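Local coordinates for protein nitrilotriacetate monooxygenase component B (Bacillus cereus ATCC 14579, PDB 3BPK) that probably binds FMN and acts as the flavin reductase-like component of a monooxygenase system, at residues 81-86 with 122-127; 133-138 with 164-169. All blocks are in the same frame, centred on the assembly; numbering follows the deposited sequence. Where two conformers were deposited one is given.

Contact 1 comes first along the chain and closes before contact 2 opens, so the two follow in series, with centres about 12 Å apart on the same side of the chain's centre. They share one antiparallel sheet, in which strand 83-88 lies beside strand 134-146, and strand 134-146 in turn beside strand 155-168. Backbone bonds tie Phe84 to Cys138 and Val86 to Met136. Loop 122-127 of contact 1 also reaches contact 2 directly, giving backbone N-H groups to the Glu137 carboxylate. Contact 1 thus sets a loop against the sheet, while contact 2 builds a strand pair that continues into the second subunit.

Contact 1. Residues 81-86 with 122-127; sequences KGEFVV and EVISVP
The start of strand 83-88 and the irregular loop 122-127 run 45° apart and pair by side chains rather than as a ladder, their CA atoms coming nearest at Phe84 and Val126, 5.9 Å apart. Glu83 carries the polar half. Its CG stands anti to the carbonyl carbon (chi1 -63°) and the chain is extended beyond it, so the carboxylate slides past Ile124 in the opposite direction, CD lying 3.5 Å from Ile124 CB. At the tip, OE1 takes two bonds from one residue. Ser125 OG meets it at 2.8 Å on the syn lone pair, the side of the other oxygen, and Ser125 N comes from above the carboxylate plane at 2.9 Å. Ser125 holds its OG in the crowded position between backbone N and carbonyl carbon (chi1 83°), which turns the hydroxyl onto the same oxygen as its own N-H. In the split-barrel fold expected of flavin reductase-like proteins, this is a loop between short strands 118-119 and 128-129 laid against a strand of the main sheet. The apolar half lies further along. Val85 CG2 touches both branched residues, 3.8 Å from Ile124 CD1 and 4.1 Å from Val126 CG1, and rests 3.3 Å from Val126 O. That carbonyl oxygen is bonded to Ser121 OG, and Pro127 O reaches Thr34 OG1 on strand 28-36. Ile124 CD1 touches the backbone as well, 3.4 Å from Phe84 O, while Val126 CG2 packs on CB of Glu83.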
loop_
_atom_site.group_PDB
_atom_site.type_symbol
_atom_site.label_atom_id
_atom_site.label_comp_id
_atom_site.label_asym_id
_atom_site.label_seq_id
_atom_site.Cartn_x
_atom_site.Cartn_y
_atom_site.Cartn_z
ATOM N N LYS B 81 -15.671 -5.593 16.657
ATOM C CA LYS B 81 -14.808 -6.525 17.434
ATOM C C LYS B 81 -13.473 -5.921 17.876
ATOM O O LYS B 81 -12.855 -6.420 18.829
ATOM C CB LYS B 81 -14.476 -7.808 16.671
ATOM C CG LYS B 81 -15.642 -8.703 16.245
ATOM C CD LYS B 81 -16.312 -9.355 17.388
ATOM C CE LYS B 81 -17.082 -10.582 16.929
ATOM N NZ LYS B 81 -17.911 -11.052 18.100
ATOM N N GLY B 82 -13.015 -4.886 17.172
ATOM C CA GLY B 82 -11.672 -4.344 17.369
ATOM C C GLY B 82 -10.560 -5.292 16.924
ATOM O O GLY B 82 -9.400 -5.157 17.350
ATOM N N GLU B 83 -10.904 -6.243 16.055
ATOM C CA GLU B 83 -10.005 -7.377 15.708
ATOM C C GLU B 83 -10.288 -7.808 14.287
ATOM O O GLU B 83 -11.434 -7.731 13.823
ATOM C CB GLU B 83 -10.317 -8.602 16.621
ATOM C CG GLU B 83 -10.046 -8.341 18.106
ATOM C CD GLU B 83 -10.463 -9.512 18.974
ATOM O OE1 GLU B 83 -11.195 -10.378 18.464
ATOM O OE2 GLU B 83 -10.043 -9.531 20.150
ATOM N N PHE B 84 -9.250 -8.301 13.611
ATOM C CA PHE B 84 -9.408 -8.888 12.275
ATOM C C PHE B 84 -8.129 -9.617 11.936
ATOM O O PHE B 84 -7.096 -9.389 12.585
ATOM C CB PHE B 84 -9.765 -7.815 11.203
ATOM C CG PHE B 84 -8.791 -6.644 11.120
ATOM C CD1 PHE B 84 -7.791 -6.617 10.121
ATOM C CD2 PHE B 84 -8.880 -5.555 12.012
ATOM C CE1 PHE B 84 -6.907 -5.522 10.023
ATOM C CE2 PHE B 84 -8.004 -4.462 11.893
ATOM C CZ PHE B 84 -7.031 -4.449 10.916
ATOM N N VAL B 85 -8.186 -10.523 10.957
ATOM C CA VAL B 85 -6.944 -11.213 10.558
ATOM C C VAL B 85 -6.579 -10.810 9.129
ATOM O O VAL B 85 -7.447 -10.838 8.228
ATOM C CB VAL B 85 -7.106 -12.764 10.639
ATOM C CG1 VAL B 85 -5.788 -13.500 10.253
ATOM C CG2 VAL B 85 -7.510 -13.216 12.072
ATOM N N VAL B 86 -5.294 -10.511 8.913
ATOM C CA VAL B 86 -4.804 -10.160 7.580
ATOM C C VAL B 86 -3.936 -11.308 7.080
ATOM O O VAL B 86 -2.941 -11.661 7.742
ATOM C CB VAL B 86 -3.986 -8.854 7.605
ATOM C CG1 VAL B 86 -3.396 -8.604 6.191
ATOM C CG2 VAL B 86 -4.877 -7.693 8.046
ATOM N N GLU B 122 -4.906 -17.037 18.316
ATOM C CA GLU B 122 -4.329 -17.232 19.657
ATOM C C GLU B 122 -4.627 -16.060 20.604
ATOM O O GLU B 122 -4.927 -16.281 21.803
ATOM C CB GLU B 122 -2.802 -17.396 19.541
ATOM C CG GLU B 122 -2.378 -18.677 18.832
ATOM C CD GLU B 122 -0.866 -18.761 18.586
ATOM O OE1 GLU B 122 -0.127 -17.939 19.148
ATOM O OE2 GLU B 122 -0.430 -19.658 17.869
ATOM N N VAL B 123 -4.578 -14.828 20.074
ATOM C CA VAL B 123 -4.702 -13.615 20.890
ATOM C C VAL B 123 -6.084 -13.015 20.701
ATOM O O VAL B 123 -6.762 -12.668 21.663
ATOM C CB VAL B 123 -3.601 -12.545 20.532
ATOM C CG1 VAL B 123 -3.790 -11.282 21.338
ATOM C CG2 VAL B 123 -2.203 -13.111 20.705
ATOM N N ILE B 124 -6.522 -12.922 19.452
ATOM C CA ILE B 124 -7.828 -12.325 19.161
ATOM C C ILE B 124 -8.863 -13.422 18.984
ATOM O O ILE B 124 -8.505 -14.607 18.940
ATOM C CB ILE B 124 -7.754 -11.415 17.888
ATOM C CG1 ILE B 124 -7.354 -12.214 16.632
ATOM C CG2 ILE B 124 -6.775 -10.255 18.121
ATOM C CD1 ILE B 124 -7.421 -11.356 15.356
ATOM N N SER B 125 -10.126 -12.991 18.876
ATOM C CA SER B 125 -11.325 -13.847 18.802
ATOM C C SER B 125 -11.898 -13.993 17.382
ATOM O O SER B 125 -13.022 -14.494 17.186
ATOM C CB SER B 125 -12.430 -13.279 19.710
ATOM O OG SER B 125 -13.144 -12.256 19.044
ATOM N N VAL B 126 -11.157 -13.514 16.388
ATOM C CA VAL B 126 -11.538 -13.673 14.992
ATOM C C VAL B 126 -10.649 -14.744 14.354
ATOM O O VAL B 126 -9.416 -14.622 14.380
ATOM C CB VAL B 126 -11.308 -12.348 14.241
ATOM C CG1 VAL B 126 -11.476 -12.548 12.739
ATOM C CG2 VAL B 126 -12.227 -11.261 14.775
ATOM N N PRO B 127 -11.262 -15.803 13.805
ATOM C CA PRO B 127 -10.465 -16.831 13.126
ATOM C C PRO B 127 -9.852 -16.324 11.820
ATOM O O PRO B 127 -10.378 -15.370 11.210
ATOM C CB PRO B 127 -11.493 -17.892 12.744
ATOM C CG PRO B 127 -12.692 -17.616 13.550
ATOM C CD PRO B 127 -12.703 -16.145 13.844
#

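Contact 2. Residues 133-138 with 164-169; sequences NIRMEC and RFHVAE
Strands 134-138 and 164-168 form the two arms of a beta hairpin, antiparallel at 170° with their axes 4.9 Å apart. Arg135 and His166 make a hydrogen-bonded pair, N to O both ways, and the flanking non-hydrogen-bonded pairs are Ile134 with Val167 and Met136 with Phe165. The tight part is the face that carries Arg135, Glu137 and His166. Arg135 starts from the crowded position between backbone N and carbonyl carbon, runs extended to NE, and lays its guanidinium flat on the imidazole of His166, centres 3.9 Å apart and planes at 6°; NH2 sits over the ring centre. Glu137 reaches the same ring at its edge: His166 NE2 donates to the anti lone pair of Glu137 OE2 at 2.7 Å, nearly straight at 168° and almost in the ring plane. Between the two strands the other face meets more loosely, although its side chains are buried. Selenomethionine Met136 lies alongside Phe165 with CG 3.7 Å from Phe165 CD1, but its SE is oblique to the ring, 5.1 Å from the centroid; Ile134 CG1 and Val167 CG1 are 4.3 Å apart. On the side nearer solvent, Arg164 bends away from Glu137 at chi2 and chi3 and makes its salt bridge with Glu122, while Asn133 turns ND2 to Asp90. Residues 165-168 also pair antiparallel with a strand of the second subunit, carrying the sheet across the dimer interface. With Glu137 OE2 also taking Glu122 N and OE1 the N-H groups of Val123 and Ile124, the buried carboxylate is richly satisfied and probably stays ionised. It would favour a positive imidazole, whereas the stacked guanidinium, probably cationic, would oppose it, and the geometry alone does not settle the charge of His166.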
loop_
_atom_site.group_PDB
_atom_site.type_symbol
_atom_site.label_atom_id
_atom_site.label_comp_id
_atom_site.label_asym_id
_atom_site.label_seq_id
_atom_site.Cartn_x
_atom_site.Cartn_y
_atom_site.Cartn_z
ATOM N N ASN B 133 -0.246 -19.134 3.989
ATOM C CA ASN B 133 1.090 -19.459 4.463
ATOM C C ASN B 133 1.628 -18.397 5.451
ATOM O O ASN B 133 2.546 -18.654 6.221
ATOM C CB ASN B 133 2.022 -19.661 3.257
ATOM C CG ASN B 133 1.654 -20.916 2.449
ATOM O OD1 ASN B 133 2.062 -22.017 2.814
ATOM N ND2 ASN B 133 0.878 -20.755 1.364
ATOM N N ILE B 134 1.075 -17.177 5.392
ATOM C CA ILE B 134 1.436 -16.155 6.371
ATOM C C ILE B 134 0.149 -15.443 6.723
ATOM O O ILE B 134 -0.635 -15.038 5.836
ATOM C CB ILE B 134 2.452 -15.102 5.818
ATOM C CG1 ILE B 134 3.766 -15.765 5.356
ATOM C CG2 ILE B 134 2.726 -13.980 6.909
ATOM C CD1 ILE B 134 4.743 -14.795 4.669
ATOM N N ARG B 135 -0.111 -15.344 8.016
ATOM C CA ARG B 135 -1.220 -14.514 8.471
ATOM C C ARG B 135 -0.895 -13.781 9.747
ATOM O O ARG B 135 -0.007 -14.181 10.527
ATOM C CB ARG B 135 -2.489 -15.324 8.580
ATOM C CG ARG B 135 -2.564 -16.247 9.784
ATOM C CD ARG B 135 -3.893 -17.037 9.787
ATOM N NE ARG B 135 -4.061 -17.648 11.098
ATOM C CZ ARG B 135 -3.422 -18.748 11.521
ATOM N NH1 ARG B 135 -2.624 -19.447 10.722
ATOM N NH2 ARG B 135 -3.609 -19.140 12.767
HETATM N N MSE B 136 -1.614 -12.686 9.955
HETATM C CA MSE B 136 -1.322 -11.774 11.050
HETATM C C MSE B 136 -2.593 -11.462 11.795
HETATM O O MSE B 136 -3.547 -10.946 11.211
HETATM C CB MSE B 136 -0.776 -10.462 10.464
HETATM C CG MSE B 136 0.643 -10.652 9.846
HETATM SE SE MSE B 136 1.168 -9.143 8.738
HETATM C CE MSE B 136 0.139 -9.691 7.188
ATOM N N GLU B 137 -2.602 -11.773 13.087
ATOM C CA GLU B 137 -3.741 -11.401 13.928
ATOM C C GLU B 137 -3.568 -9.937 14.218
ATOM O O GLU B 137 -2.471 -9.506 14.657
ATOM C CB GLU B 137 -3.731 -12.170 15.247
ATOM C CG GLU B 137 -3.841 -13.678 15.073
ATOM C CD GLU B 137 -3.807 -14.438 16.399
ATOM O OE1 GLU B 137 -4.209 -13.859 17.435
ATOM O OE2 GLU B 137 -3.420 -15.627 16.359
ATOM N N CYS B 138 -4.638 -9.173 13.950
ATOM C CA CYS B 138 -4.577 -7.725 14.200
ATOM C C CYS B 138 -5.621 -7.219 15.183
ATOM O O CYS B 138 -6.767 -7.725 15.224
ATOM C CB CYS B 138 -4.777 -6.962 12.906
ATOM S SG CYS B 138 -3.434 -7.235 11.710
ATOM N N ARG B 164 0.023 -11.086 16.551
ATOM C CA ARG B 164 0.640 -12.408 16.344
ATOM C C ARG B 164 0.922 -12.617 14.873
ATOM O O ARG B 164 0.079 -12.290 14.031
ATOM C CB ARG B 164 -0.275 -13.537 16.835
ATOM C CG ARG B 164 0.452 -14.880 17.002
ATOM C CD ARG B 164 1.439 -14.760 18.183
ATOM N NE ARG B 164 0.854 -15.144 19.473
ATOM C CZ ARG B 164 0.803 -14.381 20.560
ATOM N NH1 ARG B 164 1.241 -13.115 20.530
ATOM N NH2 ARG B 164 0.286 -14.887 21.691
ATOM N N PHE B 165 2.116 -13.135 14.581
ATOM C CA PHE B 165 2.459 -13.566 13.235
ATOM C C PHE B 165 2.378 -15.087 13.220
ATOM O O PHE B 165 2.812 -15.737 14.196
ATOM C CB PHE B 165 3.897 -13.238 12.893
ATOM C CG PHE B 165 4.170 -11.784 12.630
ATOM C CD1 PHE B 165 3.916 -11.233 11.375
ATOM C CD2 PHE B 165 4.778 -10.989 13.607
ATOM C CE1 PHE B 165 4.259 -9.893 11.101
ATOM C CE2 PHE B 165 5.092 -9.665 13.345
ATOM C CZ PHE B 165 4.829 -9.120 12.079
ATOM N N HIS B 166 1.860 -15.654 12.122
ATOM C CA HIS B 166 1.866 -17.104 11.874
ATOM C C HIS B 166 2.529 -17.286 10.522
ATOM O O HIS B 166 2.062 -16.732 9.530
ATOM C CB HIS B 166 0.453 -17.643 11.786
ATOM C CG HIS B 166 -0.335 -17.467 13.051
ATOM N ND1 HIS B 166 -0.248 -18.357 14.101
ATOM C CD2 HIS B 166 -1.169 -16.477 13.457
ATOM C CE1 HIS B 166 -1.033 -17.938 15.089
ATOM N NE2 HIS B 166 -1.595 -16.794 14.726
ATOM N N VAL B 167 3.637 -18.031 10.476
ATOM C CA VAL B 167 4.452 -18.129 9.258
ATOM C C VAL B 167 4.797 -19.574 8.949
ATOM O O VAL B 167 5.283 -20.272 9.838
ATOM C CB VAL B 167 5.774 -17.327 9.391
ATOM C CG1 VAL B 167 6.611 -17.440 8.109
ATOM C CG2 VAL B 167 5.509 -15.821 9.786
ATOM N N ALA B 168 4.563 -20.025 7.720
ATOM C CA ALA B 168 4.926 -21.407 7.354
ATOM C C ALA B 168 6.428 -21.631 7.561
ATOM O O ALA B 168 7.259 -20.839 7.113
ATOM C CB ALA B 168 4.507 -21.716 5.906
ATOM N N GLU B 169 6.776 -22.732 8.259
ATOM C CA GLU B 169 8.170 -22.937 8.622
ATOM C C GLU B 169 9.037 -23.016 7.365
ATOM O O GLU B 169 10.176 -22.511 7.373
ATOM C CB GLU B 169 8.353 -24.191 9.497
ATOM C CG GLU B 169 9.786 -24.355 10.060
ATOM C CD GLU B 169 10.767 -25.100 9.125
ATOM O OE1 GLU B 169 10.349 -25.659 8.083
ATOM O OE2 GLU B 169 11.977 -25.122 9.453
#